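Local coordinates for putative amino acid binding protein (Streptococcus mutans, PDB 4C0R), which binds glutathione, held here as its oxidized disulfide, and probably delivers it to the cystine ABC importer TcyBC for uptake, at residues K102-I107 against F159-K164; H110-V115 against P122-F127. One frame throughout, in Å; residues are numbered along the deposited sequence. Where two conformers were deposited one is given.

Interaction 1 of 2, residues K102-I107 against F159-K164. With GDS (oxidized glutathione disulfide), chain C.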
ATOM      1  N   LYS A 102      19.112   3.142 -14.107  1.00 15.08           N
ATOM      2  CA  LYS A 102      18.656   1.947 -14.801  1.00 18.74           C
ATOM      3  C   LYS A 102      18.513   0.715 -13.899  1.00 15.55           C
ATOM      4  O   LYS A 102      17.790  -0.220 -14.237  1.00 17.45           O
ATOM      5  CB  LYS A 102      19.595   1.594 -15.968  1.00 23.18           C
ATOM      6  CG  LYS A 102      19.587   2.658 -17.062  1.00 23.59           C
ATOM      7  CD  LYS A 102      20.027   2.059 -18.399  1.00 27.45           C
ATOM      8  CE  LYS A 102      21.400   1.439 -18.323  1.00 28.52           C
ATOM      9  NZ  LYS A 102      22.376   2.440 -17.868  1.00 31.25           N
ATOM     10  N   SER A 103      19.214   0.748 -12.767  1.00 18.56           N
ATOM     11  CA  SER A 103      19.182  -0.318 -11.783  1.00 18.60           C
ATOM     12  C   SER A 103      19.218   0.303 -10.405  1.00 18.17           C
ATOM     13  O   SER A 103      19.611   1.446 -10.232  1.00 15.28           O
ATOM     14  CB  SER A 103      20.377  -1.257 -11.932  1.00 23.42           C
ATOM     15  OG  SER A 103      21.523  -0.659 -11.402  1.00 28.11           O
ATOM     16  N   TYR A 104      18.809  -0.474  -9.408  1.00 14.98           N
ATOM     17  CA  TYR A 104      18.690   0.035  -8.055  1.00 15.84           C
ATOM     18  C   TYR A 104      19.907   0.838  -7.621  1.00 15.44           C
ATOM     19  O   TYR A 104      19.765   1.911  -7.062  1.00 14.76           O
ATOM     20  CB  TYR A 104      18.436  -1.124  -7.071  1.00 18.06           C
ATOM     21  CG  TYR A 104      18.108  -0.726  -5.637  1.00 16.57           C
ATOM     22  CD1 TYR A 104      17.107   0.185  -5.350  1.00 16.59           C
ATOM     23  CD2 TYR A 104      18.749  -1.328  -4.559  1.00 18.31           C
ATOM     24  CE1 TYR A 104      16.805   0.516  -4.054  1.00 15.82           C
ATOM     25  CE2 TYR A 104      18.440  -1.009  -3.250  1.00 22.45           C
ATOM     26  CZ  TYR A 104      17.463  -0.093  -2.995  1.00 18.66           C
ATOM     27  OH  TYR A 104      17.136   0.227  -1.693  1.00 19.15           O
ATOM     28  N   ASN A 105      21.103   0.303  -7.820  1.00 17.05           N
ATOM     29  CA  ASN A 105      22.272   0.974  -7.249  1.00 16.45           C
ATOM     30  C   ASN A 105      22.568   2.330  -7.870  1.00 14.05           C
ATOM     31  O   ASN A 105      23.267   3.141  -7.290  1.00 14.45           O
ATOM     32  CB  ASN A 105      23.507   0.102  -7.337  1.00 19.85           C
ATOM     33  CG  ASN A 105      23.583  -0.945  -6.219  1.00 23.31           C
ATOM     34  OD1 ASN A 105      22.643  -1.162  -5.412  1.00 22.43           O
ATOM     35  ND2 ASN A 105      24.703  -1.638  -6.201  1.00 25.87           N
ATOM     36  N   ASP A 106      22.001   2.584  -9.035  1.00 15.29           N
ATOM     37  CA  ASP A 106      22.199   3.838  -9.733  1.00 13.28           C
ATOM     38  C   ASP A 106      21.511   5.003  -9.003  1.00 14.61           C
ATOM     39  O   ASP A 106      21.733   6.143  -9.374  1.00 14.98           O
ATOM     40  CB  ASP A 106      21.613   3.759 -11.145  1.00 12.90           C
ATOM     41  CG  ASP A 106      22.348   2.782 -12.061  1.00 16.57           C
ATOM     42  OD1 ASP A 106      23.555   2.522 -11.826  1.00 21.75           O
ATOM     43  OD2 ASP A 106      21.745   2.301 -13.025  1.00 18.23           O
ATOM     44  N   ILE A 107      20.680   4.729  -7.981  1.00 12.87           N
ATOM     45  CA  ILE A 107      20.028   5.803  -7.254  1.00 13.92           C
ATOM     46  C   ILE A 107      21.038   6.539  -6.404  1.00 14.65           C
ATOM     47  O   ILE A 107      20.771   7.646  -5.907  1.00 12.53           O
ATOM     48  CB  ILE A 107      18.864   5.311  -6.336  1.00 13.59           C
ATOM     49  CG1 ILE A 107      19.379   4.390  -5.231  1.00 12.01           C
ATOM     50  CG2 ILE A 107      17.791   4.661  -7.212  1.00 13.65           C
ATOM     51  CD1 ILE A 107      18.290   3.840  -4.296  1.00 12.96           C
ATOM     52  N   PHE A 159      13.929  10.414  -8.748  1.00 10.57           N
ATOM     53  CA  PHE A 159      13.296   9.114  -8.849  1.00  7.77           C
ATOM     54  C   PHE A 159      12.296   8.967  -7.717  1.00  9.24           C
ATOM     55  O   PHE A 159      12.385   9.732  -6.729  1.00  9.76           O
ATOM     56  CB  PHE A 159      14.315   7.954  -8.760  1.00 10.21           C
ATOM     57  CG  PHE A 159      14.959   7.772  -7.413  1.00  9.89           C
ATOM     58  CD1 PHE A 159      16.121   8.433  -7.093  1.00 10.62           C
ATOM     59  CD2 PHE A 159      14.417   6.921  -6.459  1.00  8.63           C
ATOM     60  CE1 PHE A 159      16.718   8.252  -5.898  1.00 10.17           C
ATOM     61  CE2 PHE A 159      15.004   6.713  -5.261  1.00  8.72           C
ATOM     62  CZ  PHE A 159      16.187   7.399  -4.961  1.00 11.17           C
ATOM     63  N   LYS A 160      11.404   7.970  -7.834  1.00 10.99           N
ATOM     64  CA  LYS A 160      10.530   7.581  -6.708  1.00  8.82           C
ATOM     65  C   LYS A 160      10.378   6.056  -6.731  1.00  8.93           C
ATOM     66  O   LYS A 160      10.038   5.481  -7.750  1.00  9.28           O
ATOM     67  CB  LYS A 160       9.150   8.240  -6.822  1.00  9.96           C
ATOM     68  CG  LYS A 160       8.120   7.804  -5.774  1.00  8.83           C
ATOM     69  CD  LYS A 160       8.537   8.181  -4.363  1.00  9.17           C
ATOM     70  CE  LYS A 160       7.477   7.763  -3.359  1.00 10.34           C
ATOM     71  NZ  LYS A 160       7.887   8.037  -1.968  1.00  8.62           N
ATOM     72  N   ILE A 161      10.624   5.435  -5.588  1.00  6.98           N
ATOM     73  CA  ILE A 161      10.398   4.008  -5.402  1.00  8.74           C
ATOM     74  C   ILE A 161       9.018   3.771  -4.762  1.00  9.15           C
ATOM     75  O   ILE A 161       8.666   4.390  -3.761  1.00  8.83           O
ATOM     76  CB  ILE A 161      11.461   3.333  -4.535  1.00  9.73           C
ATOM     77  CG1 ILE A 161      12.840   3.507  -5.171  1.00 10.58           C
ATOM     78  CG2 ILE A 161      11.137   1.858  -4.319  1.00  9.56           C
ATOM     79  CD1 ILE A 161      13.965   3.062  -4.268  1.00 14.48           C
ATOM     80  N   PHE A 162       8.199   2.960  -5.410  1.00  7.73           N
ATOM     81  CA  PHE A 162       6.898   2.617  -4.845  1.00  9.49           C
ATOM     82  C   PHE A 162       6.406   1.330  -5.439  1.00  8.79           C
ATOM     83  O   PHE A 162       6.976   0.829  -6.423  1.00  8.97           O
ATOM     84  CB  PHE A 162       5.869   3.739  -5.142  1.00  8.02           C
ATOM     85  CG  PHE A 162       4.696   3.711  -4.153  1.00  6.87           C
ATOM     86  CD1 PHE A 162       4.902   4.077  -2.817  1.00  7.35           C
ATOM     87  CD2 PHE A 162       3.480   3.243  -4.525  1.00  7.82           C
ATOM     88  CE1 PHE A 162       3.872   3.991  -1.880  1.00  7.59           C
ATOM     89  CE2 PHE A 162       2.434   3.151  -3.572  1.00  7.71           C
ATOM     90  CZ  PHE A 162       2.654   3.550  -2.244  1.00  8.68           C
ATOM     91  N   GLU A 163       5.312   0.787  -4.899  1.00  9.40           N
ATOM     92  CA  GLU A 163       4.661  -0.389  -5.514  1.00  6.74           C
ATOM     93  C   GLU A 163       4.237  -0.120  -6.971  1.00  7.26           C
ATOM     94  O   GLU A 163       3.770   0.950  -7.298  1.00  8.80           O
ATOM     95  CB  GLU A 163       3.439  -0.788  -4.691  1.00  8.04           C
ATOM     96  CG  GLU A 163       3.736  -1.575  -3.421  1.00  9.11           C
ATOM     97  CD  GLU A 163       4.254  -0.818  -2.234  1.00 10.08           C
ATOM     98  OE1 GLU A 163       4.186   0.423  -2.188  1.00 12.12           O
ATOM     99  OE2 GLU A 163       4.724  -1.525  -1.353  1.00 11.78           O
ATOM    100  N   LYS A 164       4.402  -1.145  -7.806  1.00  8.95           N
ATOM    101  CA  LYS A 164       4.120  -1.093  -9.213  1.00  8.10           C
ATOM    102  C   LYS A 164       2.687  -0.735  -9.542  1.00  9.10           C
ATOM    103  O   LYS A 164       2.467   0.034 -10.434  1.00  8.79           O
ATOM    104  CB  LYS A 164       4.427  -2.469  -9.821  1.00  9.71           C
ATOM    105  CG  LYS A 164       4.427  -2.499 -11.324  1.00 13.07           C
ATOM    106  CD  LYS A 164       5.153  -3.742 -11.813  1.00 17.46           C
ATOM    107  CE  LYS A 164       5.427  -3.633 -13.313  1.00 20.56           C
ATOM    108  NZ  LYS A 164       6.095  -4.849 -13.781  1.00 25.75           N
TER
HETATM  109  CD1 GDS C 500       1.282  11.526   4.510  1.00 22.26           C
HETATM  110  N2  GDS C 500       1.459  11.520   3.052  1.00 25.51           N
HETATM  111  CA2 GDS C 500       0.341  11.062   2.310  1.00 24.92           C
HETATM  112  C2  GDS C 500      -0.747  12.019   1.972  1.00 20.30           C
HETATM  113  O2  GDS C 500      -1.901  11.611   1.722  1.00 21.41           O
HETATM  114  CB2 GDS C 500       0.149   9.665   1.858  1.00 19.86           C
HETATM  115  SG2 GDS C 500       1.560   8.624   2.160  1.00 15.74           S
HETATM  116  N3  GDS C 500      -0.413  13.428   1.947  1.00 19.10           N
HETATM  117  CA3 GDS C 500      -1.466  14.415   1.710  1.00 19.40           C
HETATM  118  C3  GDS C 500      -1.709  15.015   3.093  1.00 20.60           C
HETATM  119  OE3 GDS C 500      -1.971  16.251   3.233  1.00 26.99           O
HETATM  120  OE4 GDS C 500      -1.648  14.316   4.146  1.00 20.30           O
HETATM  121  N4  GDS C 500       2.676   6.149   0.385  1.00  8.07           N
HETATM  122  CA4 GDS C 500       3.409   6.968  -0.550  1.00 11.90           C
HETATM  123  C4  GDS C 500       4.847   7.025  -0.173  1.00  9.93           C
HETATM  124  OE5 GDS C 500       5.376   6.132   0.558  1.00  9.83           O
HETATM  125  OE6 GDS C 500       5.527   7.967  -0.666  1.00 10.82           O
HETATM  126  C5  GDS C 500       1.258   6.045   0.236  1.00  9.18           C
HETATM  127  O5  GDS C 500       0.696   6.613  -0.699  1.00  9.95           O
HETATM  128  CA5 GDS C 500       0.602   5.304   1.313  1.00  9.91           C
HETATM  129  N5  GDS C 500       1.248   4.186   1.865  1.00  8.97           N
HETATM  130  CB5 GDS C 500      -0.205   6.162   2.231  1.00 11.40           C
HETATM  131  SG5 GDS C 500       0.920   7.082   3.316  1.00 11.80           S
HETATM  132  CA6 GDS C 500       4.116   0.435   1.755  1.00  7.83           C
HETATM  133  C6  GDS C 500       4.044   0.274   3.265  1.00  8.79           C
HETATM  134  OE7 GDS C 500       4.674   1.093   3.989  1.00  8.21           O
HETATM  135  OE8 GDS C 500       3.362  -0.642   3.784  1.00  8.94           O
HETATM  136  N6  GDS C 500       3.503  -0.764   1.155  1.00  7.79           N
HETATM  137  CB6 GDS C 500       3.448   1.687   1.314  1.00  8.40           C
HETATM  138  CG6 GDS C 500       2.103   1.843   2.058  1.00  9.54           C
HETATM  139  CD6 GDS C 500       1.315   2.904   1.319  1.00  7.63           C
HETATM  140  O6  GDS C 500       0.688   2.729   0.264  1.00  7.04           O
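One face of the Phe159 ring is covered by Ile107: CG2 sits 3.8 Å from the ring centroid and only 7° off the ring normal, a CH-pi contact over the ring's middle. Ile107 CB comes down beside it, 3.7 Å from Phe159 CZ. The Tyr104 ring is met differently, at its edge and in its plane, where Ile161 CD1 stands 3.8 Å from Tyr104 CE1. The third ring, Phe162, lies farther along the strand on the ligand side; Glu163 OE1 is above one of its faces, and O6 of the glutathione disulfide is near its edge.

Ile107 ends the 3-10 turn 104-107. Its chi1 of 64° puts CG1 between backbone N and carbonyl carbon and turns CG2 anti to the carbonyl carbon, over the Phe159 ring. Tyr104 and Ile161 cross at about a right angle. Asp106 ties the residues just before the turn back to it: OD2 accepts from Lys102 N through the anti lone pair and from Ser103 N from above the carboxylate plane. Leu124 and Phe127 of helix 120-130 also pack on Ile107.

On strand 160-163 the side chains divide the work. Lys160 NZ gives a 2.7 Å hydrogen bond to a ligand carboxylate oxygen, OE6, and is also hydrogen-bonded to Gln148 OE1 and Gln113 O; Glu163 OE2 accepts from the ligand amine N6 at 2.9 Å. No hydrogen bond links 102-107 to 159-164, so the contact rests on apolar side chains, while the polar groups of the same strand serve the bound peptide, one of its carboxylates meeting a lysine and its amine N6 a glutamate.

Interaction 2 of 2, residues H110-V115 against P122-F127. With CD (cadmium ion), chain F; GDS (oxidized glutathione disulfide), chain C.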
ATOM      1  N   HIS A 110      21.431  10.484  -5.883  1.00 12.55           N
ATOM      2  CA  HIS A 110      20.263  11.144  -6.413  1.00 13.79           C
ATOM      3  C   HIS A 110      19.240  11.498  -5.293  1.00 14.39           C
ATOM      4  O   HIS A 110      19.371  11.062  -4.147  1.00 18.62           O
ATOM      5  CB  HIS A 110      19.637  10.239  -7.455  1.00 13.96           C
ATOM      6  CG  HIS A 110      20.399  10.155  -8.748  1.00 13.56           C
ATOM      7  ND1 HIS A 110      21.247   9.104  -9.040  1.00 17.92           N
ATOM      8  CD2 HIS A 110      20.350  10.920  -9.874  1.00 15.27           C
ATOM      9  CE1 HIS A 110      21.718   9.244 -10.269  1.00 15.20           C
ATOM     10  NE2 HIS A 110      21.179  10.327 -10.802  1.00 11.86           N
ATOM     11  N   SER A 111      18.259  12.297  -5.658  1.00 14.86           N
ATOM     12  CA  SER A 111      17.313  12.812  -4.680  0.57 15.41           C
ATOM     13  C   SER A 111      15.941  12.186  -4.903  1.00 15.26           C
ATOM     14  O   SER A 111      15.541  11.944  -6.027  1.00 15.02           O
ATOM     15  CB  SER A 111      17.244  14.337  -4.775  0.57 18.51           C
ATOM     16  OG  SER A 111      16.577  14.916  -3.654  0.57 24.17           O
ATOM     17  N   THR A 112      15.251  11.942  -3.781  1.00 13.35           N
ATOM     18  CA  THR A 112      13.928  11.355  -3.797  1.00 11.30           C
ATOM     19  C   THR A 112      13.129  11.931  -2.642  1.00 10.79           C
ATOM     20  O   THR A 112      13.675  12.478  -1.697  1.00 14.12           O
ATOM     21  CB  THR A 112      14.006   9.819  -3.667  1.00 12.12           C
ATOM     22  OG1 THR A 112      12.701   9.308  -3.916  1.00 11.37           O
ATOM     23  CG2 THR A 112      14.387   9.380  -2.323  1.00 11.82           C
ATOM     24  N   GLN A 113      11.824  11.775  -2.737  1.00 11.71           N
ATOM     25  CA  GLN A 113      10.900  12.112  -1.683  1.00 12.69           C
ATOM     26  C   GLN A 113      10.425  10.830  -1.017  1.00 13.00           C
ATOM     27  O   GLN A 113      10.267   9.781  -1.689  1.00 10.56           O
ATOM     28  CB  GLN A 113       9.713  12.869  -2.221  1.00 10.60           C
ATOM     29  CG  GLN A 113      10.086  14.352  -2.615  1.00 13.52           C
ATOM     30  CD  GLN A 113       8.864  15.142  -3.060  1.00 11.77           C
ATOM     31  OE1 GLN A 113       8.239  14.844  -4.054  1.00 12.25           O
ATOM     32  NE2 GLN A 113       8.516  16.149  -2.290  1.00 16.79           N
ATOM     33  N   VAL A 114      10.254  10.914   0.290  1.00 12.31           N
ATOM     34  CA  VAL A 114       9.739   9.792   1.104  1.00 12.79           C
ATOM     35  C   VAL A 114       8.771  10.304   2.147  1.00 12.78           C
ATOM     36  O   VAL A 114       8.775  11.504   2.490  1.00 11.53           O
ATOM     37  CB  VAL A 114      10.839   9.005   1.784  1.00 12.66           C
ATOM     38  CG1 VAL A 114      11.683   8.281   0.714  1.00 10.27           C
ATOM     39  CG2 VAL A 114      11.740   9.914   2.625  1.00 15.51           C
ATOM     40  N   VAL A 115       7.930   9.395   2.628  1.00 10.58           N
ATOM     41  CA  VAL A 115       6.971   9.683   3.694  1.00 11.69           C
ATOM     42  C   VAL A 115       7.253   8.808   4.901  1.00 11.51           C
ATOM     43  O   VAL A 115       7.307   7.599   4.797  1.00 11.27           O
ATOM     44  CB  VAL A 115       5.550   9.474   3.225  1.00  9.32           C
ATOM     45  CG1 VAL A 115       4.562   9.719   4.392  1.00 11.98           C
ATOM     46  CG2 VAL A 115       5.214  10.388   2.079  1.00 11.61           C
ATOM     47  N   PRO A 122      13.005   2.836   5.602  1.00 13.05           N
ATOM     48  CA  PRO A 122      14.115   2.013   6.092  1.00 13.73           C
ATOM     49  C   PRO A 122      14.902   1.331   4.966  1.00 14.35           C
ATOM     50  O   PRO A 122      16.066   1.063   5.084  1.00 15.41           O
ATOM     51  CB  PRO A 122      13.436   0.975   7.009  1.00 15.94           C
ATOM     52  CG  PRO A 122      11.969   1.098   6.738  1.00 17.76           C
ATOM     53  CD  PRO A 122      11.734   2.491   6.260  1.00 13.13           C
ATOM     54  N   MET A 123      14.235   1.068   3.841  1.00 14.31           N
ATOM     55  CA  MET A 123      14.911   0.512   2.690  1.00 13.99           C
ATOM     56  C   MET A 123      16.016   1.448   2.213  1.00 13.31           C
ATOM     57  O   MET A 123      17.151   1.013   1.932  1.00 12.52           O
ATOM     58  CB  MET A 123      13.892   0.308   1.533  1.00 12.63           C
ATOM     59  CG  MET A 123      14.533  -0.375   0.376  1.00 15.02           C
ATOM     60  SD  MET A 123      13.276  -0.507  -0.897  1.00 23.36           S
ATOM     61  CE  MET A 123      12.319  -1.724  -0.046  1.00 19.85           C
ATOM     62  N   LEU A 124      15.697   2.734   2.082  1.00 12.90           N
ATOM     63  CA  LEU A 124      16.639   3.704   1.557  1.00 10.87           C
ATOM     64  C   LEU A 124      17.674   4.029   2.628  1.00 15.25           C
ATOM     65  O   LEU A 124      18.840   4.331   2.322  1.00 14.26           O
ATOM     66  CB  LEU A 124      15.924   4.928   1.046  1.00 11.28           C
ATOM     67  CG  LEU A 124      15.201   4.676  -0.300  1.00 11.06           C
ATOM     68  CD1 LEU A 124      14.291   5.815  -0.643  1.00 14.99           C
ATOM     69  CD2 LEU A 124      16.226   4.462  -1.365  1.00 15.84           C
ATOM     70  N   GLN A 125      17.259   3.964   3.884  1.00 14.66           N
ATOM     71  CA  GLN A 125      18.244   4.211   4.966  1.00 16.41           C
ATOM     72  C   GLN A 125      19.281   3.120   4.978  1.00 17.00           C
ATOM     73  O   GLN A 125      20.482   3.392   5.242  1.00 17.11           O
ATOM     74  CB  GLN A 125      17.572   4.333   6.327  1.00 16.18           C
ATOM     75  CG  GLN A 125      16.771   5.580   6.460  1.00 14.28           C
ATOM     76  CD  GLN A 125      15.869   5.627   7.672  1.00 18.97           C
ATOM     77  OE1 GLN A 125      15.381   4.593   8.165  1.00 18.84           O
ATOM     78  NE2 GLN A 125      15.617   6.831   8.132  1.00 24.05           N
ATOM     79  N   LYS A 126      18.863   1.878   4.757  1.00 15.29           N
ATOM     80  CA  LYS A 126      19.809   0.759   4.618  1.00 16.31           C
ATOM     81  C   LYS A 126      20.717   0.937   3.432  1.00 17.64           C
ATOM     82  O   LYS A 126      21.907   0.643   3.483  1.00 18.52           O
ATOM     83  CB  LYS A 126      19.099  -0.581   4.566  1.00 19.58           C
ATOM     84  CG  LYS A 126      20.009  -1.734   4.251  1.00 26.62           C
ATOM     85  N   PHE A 127      20.159   1.400   2.323  1.00 15.14           N
ATOM     86  CA  PHE A 127      20.965   1.624   1.147  1.00 15.19           C
ATOM     87  C   PHE A 127      22.039   2.661   1.471  1.00 17.86           C
ATOM     88  O   PHE A 127      23.195   2.562   1.032  1.00 20.14           O
ATOM     89  CB  PHE A 127      20.090   2.154   0.004  1.00 14.95           C
ATOM     90  CG  PHE A 127      20.855   2.468  -1.247  1.00 14.44           C
ATOM     91  CD1 PHE A 127      21.460   3.694  -1.425  1.00 14.23           C
ATOM     92  CD2 PHE A 127      20.989   1.495  -2.251  1.00 16.62           C
ATOM     93  CE1 PHE A 127      22.183   3.956  -2.607  1.00 16.76           C
ATOM     94  CE2 PHE A 127      21.691   1.749  -3.393  1.00 17.91           C
ATOM     95  CZ  PHE A 127      22.294   2.991  -3.570  1.00 15.46           C
TER
HETATM   96 CD    CD F1242      21.151  11.145 -12.789  0.80 15.21          CD
HETATM   97  CD1 GDS C 500       1.282  11.526   4.510  1.00 22.26           C
HETATM   98  N2  GDS C 500       1.459  11.520   3.052  1.00 25.51           N
HETATM   99  CA2 GDS C 500       0.341  11.062   2.310  1.00 24.92           C
HETATM  100  C2  GDS C 500      -0.747  12.019   1.972  1.00 20.30           C
HETATM  101  O2  GDS C 500      -1.901  11.611   1.722  1.00 21.41           O
HETATM  102  CB2 GDS C 500       0.149   9.665   1.858  1.00 19.86           C
HETATM  103  SG2 GDS C 500       1.560   8.624   2.160  1.00 15.74           S
HETATM  104  N3  GDS C 500      -0.413  13.428   1.947  1.00 19.10           N
HETATM  105  CA3 GDS C 500      -1.466  14.415   1.710  1.00 19.40           C
HETATM  106  C3  GDS C 500      -1.709  15.015   3.093  1.00 20.60           C
HETATM  107  OE3 GDS C 500      -1.971  16.251   3.233  1.00 26.99           O
HETATM  108  OE4 GDS C 500      -1.648  14.316   4.146  1.00 20.30           O
HETATM  109  N4  GDS C 500       2.676   6.149   0.385  1.00  8.07           N
HETATM  110  CA4 GDS C 500       3.409   6.968  -0.550  1.00 11.90           C
HETATM  111  C4  GDS C 500       4.847   7.025  -0.173  1.00  9.93           C
HETATM  112  OE5 GDS C 500       5.376   6.132   0.558  1.00  9.83           O
HETATM  113  OE6 GDS C 500       5.527   7.967  -0.666  1.00 10.82           O
HETATM  114  C5  GDS C 500       1.258   6.045   0.236  1.00  9.18           C
HETATM  115  O5  GDS C 500       0.696   6.613  -0.699  1.00  9.95           O
HETATM  116  CA5 GDS C 500       0.602   5.304   1.313  1.00  9.91           C
HETATM  117  N5  GDS C 500       1.248   4.186   1.865  1.00  8.97           N
HETATM  118  CB5 GDS C 500      -0.205   6.162   2.231  1.00 11.40           C
HETATM  119  SG5 GDS C 500       0.920   7.082   3.316  1.00 11.80           S
HETATM  120  CA6 GDS C 500       4.116   0.435   1.755  1.00  7.83           C
HETATM  121  C6  GDS C 500       4.044   0.274   3.265  1.00  8.79           C
HETATM  122  OE7 GDS C 500       4.674   1.093   3.989  1.00  8.21           O
HETATM  123  OE8 GDS C 500       3.362  -0.642   3.784  1.00  8.94           O
HETATM  124  N6  GDS C 500       3.503  -0.764   1.155  1.00  7.79           N
HETATM  125  CB6 GDS C 500       3.448   1.687   1.314  1.00  8.40           C
HETATM  126  CG6 GDS C 500       2.103   1.843   2.058  1.00  9.54           C
HETATM  127  CD6 GDS C 500       1.315   2.904   1.319  1.00  7.63           C
HETATM  128  O6  GDS C 500       0.688   2.729   0.264  1.00  7.04           O
HETATM  129  O   HOH W   1      23.055  12.425 -13.263  1.00 11.47           O
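Leu124 reaches from helix 120-130 to strand 111-114, and its side chain carries the whole contact. From CB, which points at the strand, the chain runs to CG, placed beside the backbone N and anti to the carbonyl carbon (chi1 -74°). There it forks: CD1 touches the strand, 3.8 Å from Val114 CG1 and 3.9 Å from Thr112 CG2, while CD2 turns instead to Ile107. Thr112 and Leu124 approach tip to tip, whereas Val114 meets the leucine at a slant. The two strand residues are alternate ones, so both present their side chains to the helix, while Gln113 between them turns its CB away.

Thr112 is split by polarity. Its methyl faces the helix, and OG1, anti to the backbone N (chi1 -170°), is hydrogen-bonded to Phe159 O.

The ends of the strand segment have other duties. His110 NE2 binds a cadmium ion at 2.1 Å, with Asp100 and a water among the other ligands of the metal. At the far end, Val115 CG2 comes within 3.7 Å of OE6 of the glutathione disulfide, making an apolar part of the pocket wall.

Strand 111-114, helix 120-130 and the parallel strand 137-140 form a beta-alpha-beta unit, a building block of the periplasmic-binding-protein fold, and Leu124 packs the crossover helix against both strands, through Thr112 and Val114 on one and Leu138 on the other.

From the N terminus, the chain leaves strand 81-96 and makes the 3-10 turn of interaction 1. It next runs through strand 111-114 into helix 120-130, where interaction 2 closes a short loop with 7 positions from one segment to the other. After strand 137-140 and helix 145-153 it reaches strand 160-163, and only there is the longer loop of interaction 1 closed, enclosing interaction 2 entirely. Their centres are about 10 Å apart and they touch: Tyr104 OH packs 3.4 Å from Met123 CG. Together they join the small parallel sheet and its helix to strand 160-163 of the large mixed sheet, and both border the glutathione disulfide.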